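Local coordinates for nisin immunity protein (Lactococcus lactis subsp. lactis, PDB 5XHB), which takes part in immunity against externally supplied nisin, the lantibiotic, as a lipoprotein of the cell membrane, here crystallised in its lipid-free form, at residues Tyr27-Glu33 with Tyr91-Glu97; Lys100-Lys104 with Ser201-Leu207. All coordinates share one frame; numbering follows the deposited sequence.

Contact 1. Residues Tyr27-Glu33 with Tyr91-Glu97; sequences YFVTDKE and YYKILPE
Phe28 and Leu95 face each other as a hydrogen-bonded antiparallel pair in the N-terminal beta sheet, where strand 25-33 runs beside strand 90-96. Phe28 N gives to Leu95 O at 2.8 Å and Leu95 N returns a bond to Phe28 O; Tyr27 with Pro96 and Val29 with Ile94 are the non-hydrogen-bonded pairs beside them. Past Val29 the register slips by two residues, a beta bulge, and pairing resumes with Glu33 and Tyr92, next to the bond from Lys93 N to Lys32 O.

Thr30 bridges the bulge. Its OG1 lies between its own N and carbonyl carbon (chi1 72°), from where it reaches Lys93 O at 2.7 Å, approaching well above the carbonyl plane, while Thr30 N meets the same oxygen nearly along the C=O direction. OG1 also accepts from Lys32 N at 3.1 Å, which makes an ST turn where the chain turns the corner at Asp31. The Asp31 carboxylate lies beside the Tyr92 ring, their planes only 6° apart; Asn110 ND2 and Arg107 N hold its OD1.

Apolar contacts line both faces. Alongside Leu95, the Phe28 ring brings CE1 to 3.9 Å from Leu95 CB; the same ring has Pro96 O as an in-plane edge contact. On the opposite face of the sheet, which carries Val29, Ile94 and Tyr92, Val29 CG1 packs on Tyr92 CB, the two side chains crossing at about a right angle. Separately, Ile94 CD1 sits over a face of the Tyr27 ring.

Water-mediated links finish the Glu33 end. The extended Glu33 chain receives one water at OE2, 2.8 Å away, which also accepts from Tyr91 N; a second water, 3.1 Å from Glu33 OE1, reaches Tyr92 OH, which is also hydrogen-bonded to Arg90 NH1.

Contact 2. Residues Lys100-Lys104 with Ser201-Leu207; sequences KGAVK and SIRGKSL. With SO4 (sulfate ion), chain B.
Ser201 points its hydroxyl at the backbone of Gly101, and OG donates to Gly101 O at 2.6 Å from well above the carbonyl plane. With chi1 at -53°, OG stands anti to the Ser201 carbonyl carbon and beside its N, turned to the linker loop; Gln155 is a second partner of this hydroxyl. Gly101 itself comes close to residues 205-206: its CA lies 3.3 Å from Lys205 O in a CA-H...O contact. Its positive phi and the nearness of Lys205 O both suit a residue without a side chain.

Lys100 lays its aliphatic part alongside the type II turn of Ile202-Lys205, with CD 3.5 Å from Gly204 O. A chi1 of 63°, which sets CG between the backbone N and the carbonyl carbon, and an extended chi2 carry CG and CD along Gly204-Ser206. Two waters lie between Lys100 O and the turn: one donates to Lys100 O and accepts from Gly204 N, while the other is 2.9 Å from Lys100 O and 2.7 Å from Ile202 O, with more acceptors in reach than protons. The turn is closed by Lys205 N bonding to Ile202 O at 3.0 Å.

Lys104 and Leu207 meet obliquely, Lys104 CE lying 3.9 Å from Leu207 CD1, while the extended lysine chain carries NZ on to a salt bridge with Asp120. Between the two segments sits a sulfate, probably from the crystallisation liquor, whose O1 accepts from Leu207 N at 3.0 Å. Ala105 N, Arg107, Tyr134 and Thr208 complete this anion site.

Segment 201-207 leaves the end of strand 191-202, in the Spa1 C-terminal family region. Ser201 is backbone-bonded to strand 151-165, Leu207 touches Tyr134 of strand 131-134, and the Val103 side chain touches Thr30 and Lys32 of strand 25-33.

Overall arrangement
After strands 11-12 and 19-22 the chain forms strand 25-33, passes through strands 39-53, 59-60, 67-78 and 83-87, and returns as strand 90-96, so contact 1 closes a long loop inside the N-terminal sheet. Contact 2 opens just afterwards, in the loop following strand 90-96, and closes only when the chain has built most of the second sheet and reaches the end of strand 191-202. The two loops are therefore in series, neither nesting nor crossing. Their centres lie 13 Å apart and they touch: Asp31 N probably bonds to Lys104 O, and Val103 packs on Phe28 and Leu95. Residues 100-104 thus join both sheets.

Contact 1. Residues Tyr27-Glu33 with Tyr91-Glu97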
ATOM      1  N   TYR A  27      10.088 -11.900  -3.462  1.00 16.21           N
ATOM      2  CA  TYR A  27      10.348 -10.460  -3.454  1.00 16.36           C
ATOM      3  C   TYR A  27       9.147  -9.681  -3.945  1.00 15.82           C
ATOM      4  O   TYR A  27       8.277 -10.239  -4.619  1.00 17.48           O
ATOM      5  CB  TYR A  27      11.520 -10.110  -4.372  1.00 13.30           C
ATOM      6  CG  TYR A  27      12.846 -10.714  -4.021  1.00 16.63           C
ATOM      7  CD1 TYR A  27      13.737 -10.042  -3.189  1.00 13.30           C
ATOM      8  CD2 TYR A  27      13.234 -11.939  -4.559  1.00 20.49           C
ATOM      9  CE1 TYR A  27      14.965 -10.576  -2.881  1.00 20.17           C
ATOM     10  CE2 TYR A  27      14.467 -12.486  -4.258  1.00 22.13           C
ATOM     11  CZ  TYR A  27      15.324 -11.806  -3.414  1.00 25.56           C
ATOM     12  OH  TYR A  27      16.548 -12.349  -3.120  1.00 27.18           O
ATOM     13  N   PHE A  28       9.128  -8.372  -3.691  1.00 12.05           N
ATOM     14  CA  PHE A  28       8.214  -7.523  -4.446  1.00 13.22           C
ATOM     15  C   PHE A  28       8.912  -6.278  -4.991  1.00 12.09           C
ATOM     16  O   PHE A  28       9.923  -5.830  -4.462  1.00 10.15           O
ATOM     17  CB  PHE A  28       6.981  -7.132  -3.610  1.00 12.40           C
ATOM     18  CG  PHE A  28       7.254  -6.176  -2.454  1.00 10.81           C
ATOM     19  CD1 PHE A  28       7.903  -6.606  -1.305  1.00 11.99           C
ATOM     20  CD2 PHE A  28       6.781  -4.868  -2.500  1.00 12.73           C
ATOM     21  CE1 PHE A  28       8.115  -5.729  -0.230  1.00 12.37           C
ATOM     22  CE2 PHE A  28       6.974  -3.984  -1.441  1.00 12.67           C
ATOM     23  CZ  PHE A  28       7.636  -4.411  -0.300  1.00 11.35           C
ATOM     24  N   VAL A  29       8.390  -5.750  -6.092  1.00 10.29           N
ATOM     25  CA  VAL A  29       8.863  -4.465  -6.600  1.00 11.35           C
ATOM     26  C   VAL A  29       8.256  -3.343  -5.765  1.00 12.35           C
ATOM     27  O   VAL A  29       7.031  -3.235  -5.649  1.00 13.83           O
ATOM     28  CB  VAL A  29       8.488  -4.243  -8.076  1.00 13.44           C
ATOM     29  CG1 VAL A  29       9.240  -3.034  -8.643  1.00 15.00           C
ATOM     30  CG2 VAL A  29       8.793  -5.505  -8.901  1.00 13.94           C
ATOM     31  N   THR A  30       9.115  -2.507  -5.196  1.00 12.38           N
ATOM     32  CA  THR A  30       8.678  -1.390  -4.372  1.00 11.43           C
ATOM     33  C   THR A  30       8.450  -0.133  -5.194  1.00 12.62           C
ATOM     34  O   THR A  30       8.774  -0.087  -6.381  1.00 13.25           O
ATOM     35  CB  THR A  30       9.711  -1.022  -3.306  1.00 11.45           C
ATOM     36  OG1 THR A  30      10.825  -0.403  -3.959  1.00 13.09           O
ATOM     37  CG2 THR A  30      10.192  -2.263  -2.545  1.00 10.99           C
ATOM     38  N   ASP A  31       7.944   0.903  -4.527  1.00 12.26           N
ATOM     39  CA  ASP A  31       7.753   2.205  -5.158  1.00 12.75           C
ATOM     40  C   ASP A  31       8.969   3.114  -4.926  1.00 20.19           C
ATOM     41  O   ASP A  31       8.911   4.323  -5.189  1.00 18.80           O
ATOM     42  CB  ASP A  31       6.492   2.877  -4.613  1.00 14.20           C
ATOM     43  CG  ASP A  31       5.958   3.971  -5.552  1.00 22.06           C
ATOM     44  OD1 ASP A  31       5.970   3.760  -6.778  1.00 26.29           O
ATOM     45  OD2 ASP A  31       5.533   5.038  -5.052  1.00 27.46           O
ATOM     46  N   LYS A  32      10.059   2.537  -4.414  1.00 14.88           N
ATOM     47  CA  LYS A  32      11.308   3.277  -4.195  1.00 14.99           C
ATOM     48  C   LYS A  32      12.136   3.360  -5.473  1.00 16.44           C
ATOM     49  O   LYS A  32      12.777   2.389  -5.852  1.00 14.04           O
ATOM     50  CB  LYS A  32      12.142   2.613  -3.094  1.00 16.67           C
ATOM     51  CG  LYS A  32      11.445   2.557  -1.750  1.00 14.85           C
ATOM     52  CD  LYS A  32      11.550   3.900  -0.994  1.00 17.56           C
ATOM     53  CE  LYS A  32      10.851   3.797   0.369  1.00 17.85           C
ATOM     54  NZ  LYS A  32      11.162   4.917   1.333  1.00 19.36           N
ATOM     55  N   GLU A  33      12.144   4.516  -6.129  1.00 16.35           N
ATOM     56  CA  GLU A  33      12.885   4.628  -7.385  1.00 16.29           C
ATOM     57  C   GLU A  33      14.373   4.802  -7.115  1.00 17.72           C
ATOM     58  O   GLU A  33      14.772   5.503  -6.180  1.00 18.57           O
ATOM     59  CB  GLU A  33      12.351   5.795  -8.231  1.00 19.46           C
ATOM     60  CG  GLU A  33      13.175   6.062  -9.485  1.00 21.00           C
ATOM     61  CD  GLU A  33      12.595   7.158 -10.370  1.00 28.89           C
ATOM     62  OE1 GLU A  33      11.564   7.759 -10.003  1.00 27.78           O
ATOM     63  OE2 GLU A  33      13.179   7.408 -11.443  1.00 27.55           O
ATOM     64  N   TYR A  91      14.231   2.577 -12.614  1.00 14.41           N
ATOM     65  CA  TYR A  91      14.678   1.460 -11.786  1.00 17.18           C
ATOM     66  C   TYR A  91      13.998   1.543 -10.429  1.00 16.48           C
ATOM     67  O   TYR A  91      13.929   2.619  -9.833  1.00 15.70           O
ATOM     68  CB  TYR A  91      16.189   1.482 -11.598  1.00 18.30           C
ATOM     69  CG  TYR A  91      16.969   1.474 -12.894  1.00 18.71           C
ATOM     70  CD1 TYR A  91      17.223   2.654 -13.580  1.00 21.76           C
ATOM     71  CD2 TYR A  91      17.469   0.289 -13.415  1.00 18.65           C
ATOM     72  CE1 TYR A  91      17.948   2.656 -14.753  1.00 24.59           C
ATOM     73  CE2 TYR A  91      18.197   0.280 -14.591  1.00 23.76           C
ATOM     74  CZ  TYR A  91      18.431   1.468 -15.256  1.00 27.92           C
ATOM     75  OH  TYR A  91      19.155   1.465 -16.429  1.00 29.68           O
ATOM     76  N   TYR A  92      13.498   0.414  -9.938  1.00 14.54           N
ATOM     77  CA  TYR A  92      12.819   0.422  -8.652  1.00 13.38           C
ATOM     78  C   TYR A  92      13.387  -0.661  -7.765  1.00 14.30           C
ATOM     79  O   TYR A  92      13.614  -1.783  -8.218  1.00 12.56           O
ATOM     80  CB  TYR A  92      11.309   0.242  -8.836  1.00 14.50           C
ATOM     81  CG  TYR A  92      10.622   1.491  -9.332  1.00 17.66           C
ATOM     82  CD1 TYR A  92      10.478   1.736 -10.691  1.00 18.34           C
ATOM     83  CD2 TYR A  92      10.129   2.438  -8.432  1.00 16.16           C
ATOM     84  CE1 TYR A  92       9.863   2.895 -11.144  1.00 19.87           C
ATOM     85  CE2 TYR A  92       9.502   3.586  -8.877  1.00 21.80           C
ATOM     86  CZ  TYR A  92       9.376   3.809 -10.232  1.00 24.23           C
ATOM     87  OH  TYR A  92       8.760   4.951 -10.681  1.00 33.28           O
ATOM     88  N   LYS A  93      13.633  -0.308  -6.506  1.00 13.92           N
ATOM     89  CA  LYS A  93      14.181  -1.250  -5.536  1.00 11.59           C
ATOM     90  C   LYS A  93      13.248  -2.437  -5.382  1.00 11.97           C
ATOM     91  O   LYS A  93      12.031  -2.275  -5.444  1.00 13.42           O
ATOM     92  CB  LYS A  93      14.382  -0.558  -4.176  1.00  9.02           C
ATOM     93  CG  LYS A  93      15.109  -1.404  -3.123  1.00 12.97           C
ATOM     94  CD  LYS A  93      15.202  -0.663  -1.752  1.00 15.83           C
ATOM     95  CE  LYS A  93      16.086   0.568  -1.813  1.00 21.77           C
ATOM     96  NZ  LYS A  93      16.070   1.384  -0.531  1.00 20.71           N
ATOM     97  N   ILE A  94      13.819  -3.623  -5.202  1.00 12.20           N
ATOM     98  CA  ILE A  94      13.025  -4.790  -4.844  1.00 11.98           C
ATOM     99  C   ILE A  94      13.385  -5.163  -3.405  1.00 12.56           C
ATOM    100  O   ILE A  94      14.508  -4.917  -2.960  1.00 14.87           O
ATOM    101  CB  ILE A  94      13.259  -5.998  -5.785  1.00 10.29           C
ATOM    102  CG1 ILE A  94      14.723  -6.457  -5.753  1.00 14.10           C
ATOM    103  CG2 ILE A  94      12.768  -5.689  -7.214  1.00 13.90           C
ATOM    104  CD1 ILE A  94      14.948  -7.839  -6.351  1.00 16.08           C
ATOM    105  N   LEU A  95      12.425  -5.733  -2.688  1.00 10.81           N
ATOM    106  CA  LEU A  95      12.619  -6.117  -1.292  1.00 10.21           C
ATOM    107  C   LEU A  95      12.013  -7.489  -1.056  1.00 11.98           C
ATOM    108  O   LEU A  95      11.095  -7.883  -1.762  1.00 10.65           O
ATOM    109  CB  LEU A  95      11.966  -5.087  -0.349  1.00 10.91           C
ATOM    110  CG  LEU A  95      12.632  -3.719  -0.155  1.00 10.87           C
ATOM    111  CD1 LEU A  95      11.775  -2.806   0.728  1.00  9.77           C
ATOM    112  CD2 LEU A  95      14.056  -3.858   0.427  1.00 10.32           C
ATOM    113  N   PRO A  96      12.513  -8.219  -0.048  1.00 13.68           N
ATOM    114  CA  PRO A  96      11.864  -9.477   0.340  1.00 13.11           C
ATOM    115  C   PRO A  96      10.421  -9.218   0.771  1.00 13.25           C
ATOM    116  O   PRO A  96      10.113  -8.126   1.251  1.00 11.65           O
ATOM    117  CB  PRO A  96      12.703  -9.978   1.533  1.00 15.89           C
ATOM    118  CG  PRO A  96      13.939  -9.123   1.561  1.00 18.17           C
ATOM    119  CD  PRO A  96      13.644  -7.855   0.824  1.00 11.94           C
ATOM    120  N   GLU A  97       9.554 -10.208   0.610  1.00 13.28           N
ATOM    121  CA  GLU A  97       8.153 -10.075   0.994  1.00 12.72           C
ATOM    122  C   GLU A  97       7.972  -9.877   2.490  1.00 19.32           C
ATOM    123  O   GLU A  97       6.930  -9.401   2.934  1.00 14.30           O
ATOM    124  CB  GLU A  97       7.359 -11.309   0.537  1.00 16.51           C
ATOM    125  CG  GLU A  97       7.180 -11.406  -0.977  1.00 17.90           C
ATOM    126  CD  GLU A  97       6.146 -10.428  -1.528  1.00 18.30           C
ATOM    127  OE1 GLU A  97       5.722  -9.528  -0.784  1.00 20.45           O
ATOM    128  OE2 GLU A  97       5.745 -10.573  -2.706  1.00 23.86           O
TER
HETATM  129  O   HOH W   1      15.085   5.419 -12.137  1.00 18.08           O
HETATM  130  O   HOH W   2       8.708   6.913  -9.195  1.00 34.07           O

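Contact 2. Residues Lys100-Lys104 with Ser201-Leu207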
ATOM      1  N   LYS A 100       6.749  -6.408   3.143  1.00 12.46           N
ATOM      2  CA  LYS A 100       5.511  -5.894   2.561  1.00 14.22           C
ATOM      3  C   LYS A 100       4.792  -5.057   3.605  1.00 12.97           C
ATOM      4  O   LYS A 100       4.841  -5.369   4.791  1.00 14.62           O
ATOM      5  CB  LYS A 100       4.604  -7.022   2.061  1.00 16.94           C
ATOM      6  CG  LYS A 100       4.119  -7.961   3.128  1.00 17.11           C
ATOM      7  CD  LYS A 100       2.963  -8.845   2.634  1.00 26.02           C
ATOM      8  CE  LYS A 100       3.378  -9.768   1.517  1.00 29.64           C
ATOM      9  NZ  LYS A 100       2.220 -10.584   1.007  1.00 34.91           N
ATOM     10  N   GLY A 101       4.158  -3.978   3.158  1.00 13.17           N
ATOM     11  CA  GLY A 101       3.490  -3.057   4.063  1.00 13.90           C
ATOM     12  C   GLY A 101       4.394  -2.011   4.701  1.00 15.65           C
ATOM     13  O   GLY A 101       3.950  -0.894   4.961  1.00 16.53           O
ATOM     14  N   ALA A 102       5.647  -2.370   4.982  1.00 14.60           N
ATOM     15  CA  ALA A 102       6.603  -1.416   5.549  1.00 15.06           C
ATOM     16  C   ALA A 102       6.992  -0.391   4.501  1.00 14.97           C
ATOM     17  O   ALA A 102       7.155   0.799   4.795  1.00 15.08           O
ATOM     18  CB  ALA A 102       7.856  -2.135   6.070  1.00 12.18           C
ATOM     19  N   VAL A 103       7.142  -0.889   3.280  1.00 12.28           N
ATOM     20  CA  VAL A 103       7.469  -0.102   2.100  1.00 13.66           C
ATOM     21  C   VAL A 103       6.410  -0.388   1.042  1.00 14.51           C
ATOM     22  O   VAL A 103       6.098  -1.560   0.774  1.00 13.75           O
ATOM     23  CB  VAL A 103       8.871  -0.457   1.540  1.00 15.56           C
ATOM     24  CG1 VAL A 103       9.162   0.342   0.265  1.00 16.75           C
ATOM     25  CG2 VAL A 103       9.947  -0.238   2.596  1.00 17.25           C
ATOM     26  N   LYS A 104       5.847   0.661   0.448  1.00 15.77           N
ATOM     27  CA  LYS A 104       4.753   0.492  -0.518  1.00 13.28           C
ATOM     28  C   LYS A 104       5.231  -0.213  -1.776  1.00 13.34           C
ATOM     29  O   LYS A 104       6.379  -0.049  -2.199  1.00 14.03           O
ATOM     30  CB  LYS A 104       4.131   1.855  -0.869  1.00 21.70           C
ATOM     31  CG  LYS A 104       3.381   2.473   0.319  1.00 25.13           C
ATOM     32  CD  LYS A 104       2.900   3.909   0.107  1.00 29.00           C
ATOM     33  CE  LYS A 104       2.033   4.339   1.308  1.00 28.76           C
ATOM     34  NZ  LYS A 104       1.599   5.765   1.287  1.00 36.54           N
ATOM     35  N   SER A 201       1.511   0.297   9.549  1.00  9.98           N
ATOM     36  CA  SER A 201       1.413  -0.988   8.864  1.00 11.26           C
ATOM     37  C   SER A 201       1.206  -2.106   9.876  1.00 12.01           C
ATOM     38  O   SER A 201       1.523  -1.951  11.055  1.00 14.29           O
ATOM     39  CB  SER A 201       2.702  -1.258   8.071  1.00 11.57           C
ATOM     40  OG  SER A 201       2.988  -0.163   7.221  1.00 20.13           O
ATOM     41  N   ILE A 202       0.710  -3.244   9.407  1.00 12.64           N
ATOM     42  CA  ILE A 202       0.658  -4.439  10.232  1.00 13.38           C
ATOM     43  C   ILE A 202       1.691  -5.418   9.651  1.00 13.63           C
ATOM     44  O   ILE A 202       1.714  -5.648   8.446  1.00 11.40           O
ATOM     45  CB  ILE A 202      -0.751  -5.032  10.247  1.00 17.27           C
ATOM     46  CG1 ILE A 202      -1.691  -4.100  11.020  1.00 11.96           C
ATOM     47  CG2 ILE A 202      -0.767  -6.436  10.844  1.00 14.11           C
ATOM     48  CD1 ILE A 202      -3.127  -4.472  10.869  1.00 21.32           C
ATOM     49  N   ARG A 203       2.566  -5.951  10.497  1.00 12.61           N
ATOM     50  CA  ARG A 203       3.661  -6.798  10.006  1.00 10.83           C
ATOM     51  C   ARG A 203       3.117  -7.984   9.226  1.00 14.75           C
ATOM     52  O   ARG A 203       2.167  -8.624   9.661  1.00 13.89           O
ATOM     53  CB  ARG A 203       4.521  -7.283  11.164  1.00 12.60           C
ATOM     54  CG  ARG A 203       5.097  -6.164  11.980  1.00 15.21           C
ATOM     55  CD  ARG A 203       6.077  -6.684  13.016  1.00 15.44           C
ATOM     56  NE  ARG A 203       6.094  -5.795  14.172  1.00 17.05           N
ATOM     57  CZ  ARG A 203       6.795  -6.018  15.278  1.00 21.33           C
ATOM     58  NH1 ARG A 203       7.569  -7.092  15.368  1.00 18.67           N
ATOM     59  NH2 ARG A 203       6.722  -5.168  16.291  1.00 19.70           N
ATOM     60  N   GLY A 204       3.685  -8.240   8.053  1.00 12.75           N
ATOM     61  CA  GLY A 204       3.229  -9.348   7.236  1.00 18.59           C
ATOM     62  C   GLY A 204       2.042  -9.060   6.340  1.00 17.45           C
ATOM     63  O   GLY A 204       1.547  -9.965   5.672  1.00 18.80           O
ATOM     64  N   LYS A 205       1.574  -7.814   6.320  1.00 12.55           N
ATOM     65  CA  LYS A 205       0.464  -7.440   5.457  1.00 15.75           C
ATOM     66  C   LYS A 205       0.767  -6.170   4.679  1.00 15.22           C
ATOM     67  O   LYS A 205       1.311  -5.219   5.233  1.00 14.18           O
ATOM     68  CB  LYS A 205      -0.824  -7.244   6.281  1.00 17.68           C
ATOM     69  CG  LYS A 205      -1.175  -8.447   7.159  1.00 21.32           C
ATOM     70  CD  LYS A 205      -2.646  -8.454   7.596  1.00 22.67           C
ATOM     71  CE  LYS A 205      -2.931  -9.633   8.540  1.00 24.06           C
ATOM     72  NZ  LYS A 205      -4.346  -9.691   9.037  1.00 33.19           N
ATOM     73  N   SER A 206       0.419  -6.147   3.396  1.00 13.32           N
ATOM     74  CA  SER A 206       0.489  -4.895   2.650  1.00 18.72           C
ATOM     75  C   SER A 206      -0.553  -3.905   3.180  1.00 16.22           C
ATOM     76  O   SER A 206      -1.566  -4.316   3.742  1.00 14.15           O
ATOM     77  CB  SER A 206       0.283  -5.145   1.159  1.00 18.38           C
ATOM     78  OG  SER A 206      -1.056  -5.512   0.910  1.00 24.95           O
ATOM     79  N   LEU A 207      -0.303  -2.607   3.012  1.00 15.69           N
ATOM     80  CA  LEU A 207      -1.251  -1.590   3.488  1.00 15.46           C
ATOM     81  C   LEU A 207      -2.583  -1.713   2.761  1.00 16.79           C
ATOM     82  O   LEU A 207      -3.643  -1.426   3.320  1.00 16.76           O
ATOM     83  CB  LEU A 207      -0.683  -0.181   3.300  1.00 15.99           C
ATOM     84  CG  LEU A 207       0.432   0.238   4.259  1.00 15.42           C
ATOM     85  CD1 LEU A 207       1.036   1.578   3.832  1.00 16.60           C
ATOM     86  CD2 LEU A 207      -0.091   0.332   5.692  1.00 12.08           C
TER
HETATM   87  S   SO4 B 301       0.939  -1.139  -0.149  1.00 19.66           S
HETATM   88  O1  SO4 B 301       1.725  -1.519   1.042  1.00 17.80           O
HETATM   89  O2  SO4 B 301       0.443   0.226   0.002  1.00 23.78           O
HETATM   90  O3  SO4 B 301       1.763  -1.207  -1.355  1.00 19.36           O
HETATM   91  O4  SO4 B 301      -0.177  -2.074  -0.244  1.00 18.52           O
HETATM   92  O   HOH W   3       5.719  -7.357   6.551  1.00 15.15           O
HETATM   93  O   HOH W   4       3.868  -4.410   7.302  1.00 15.17           O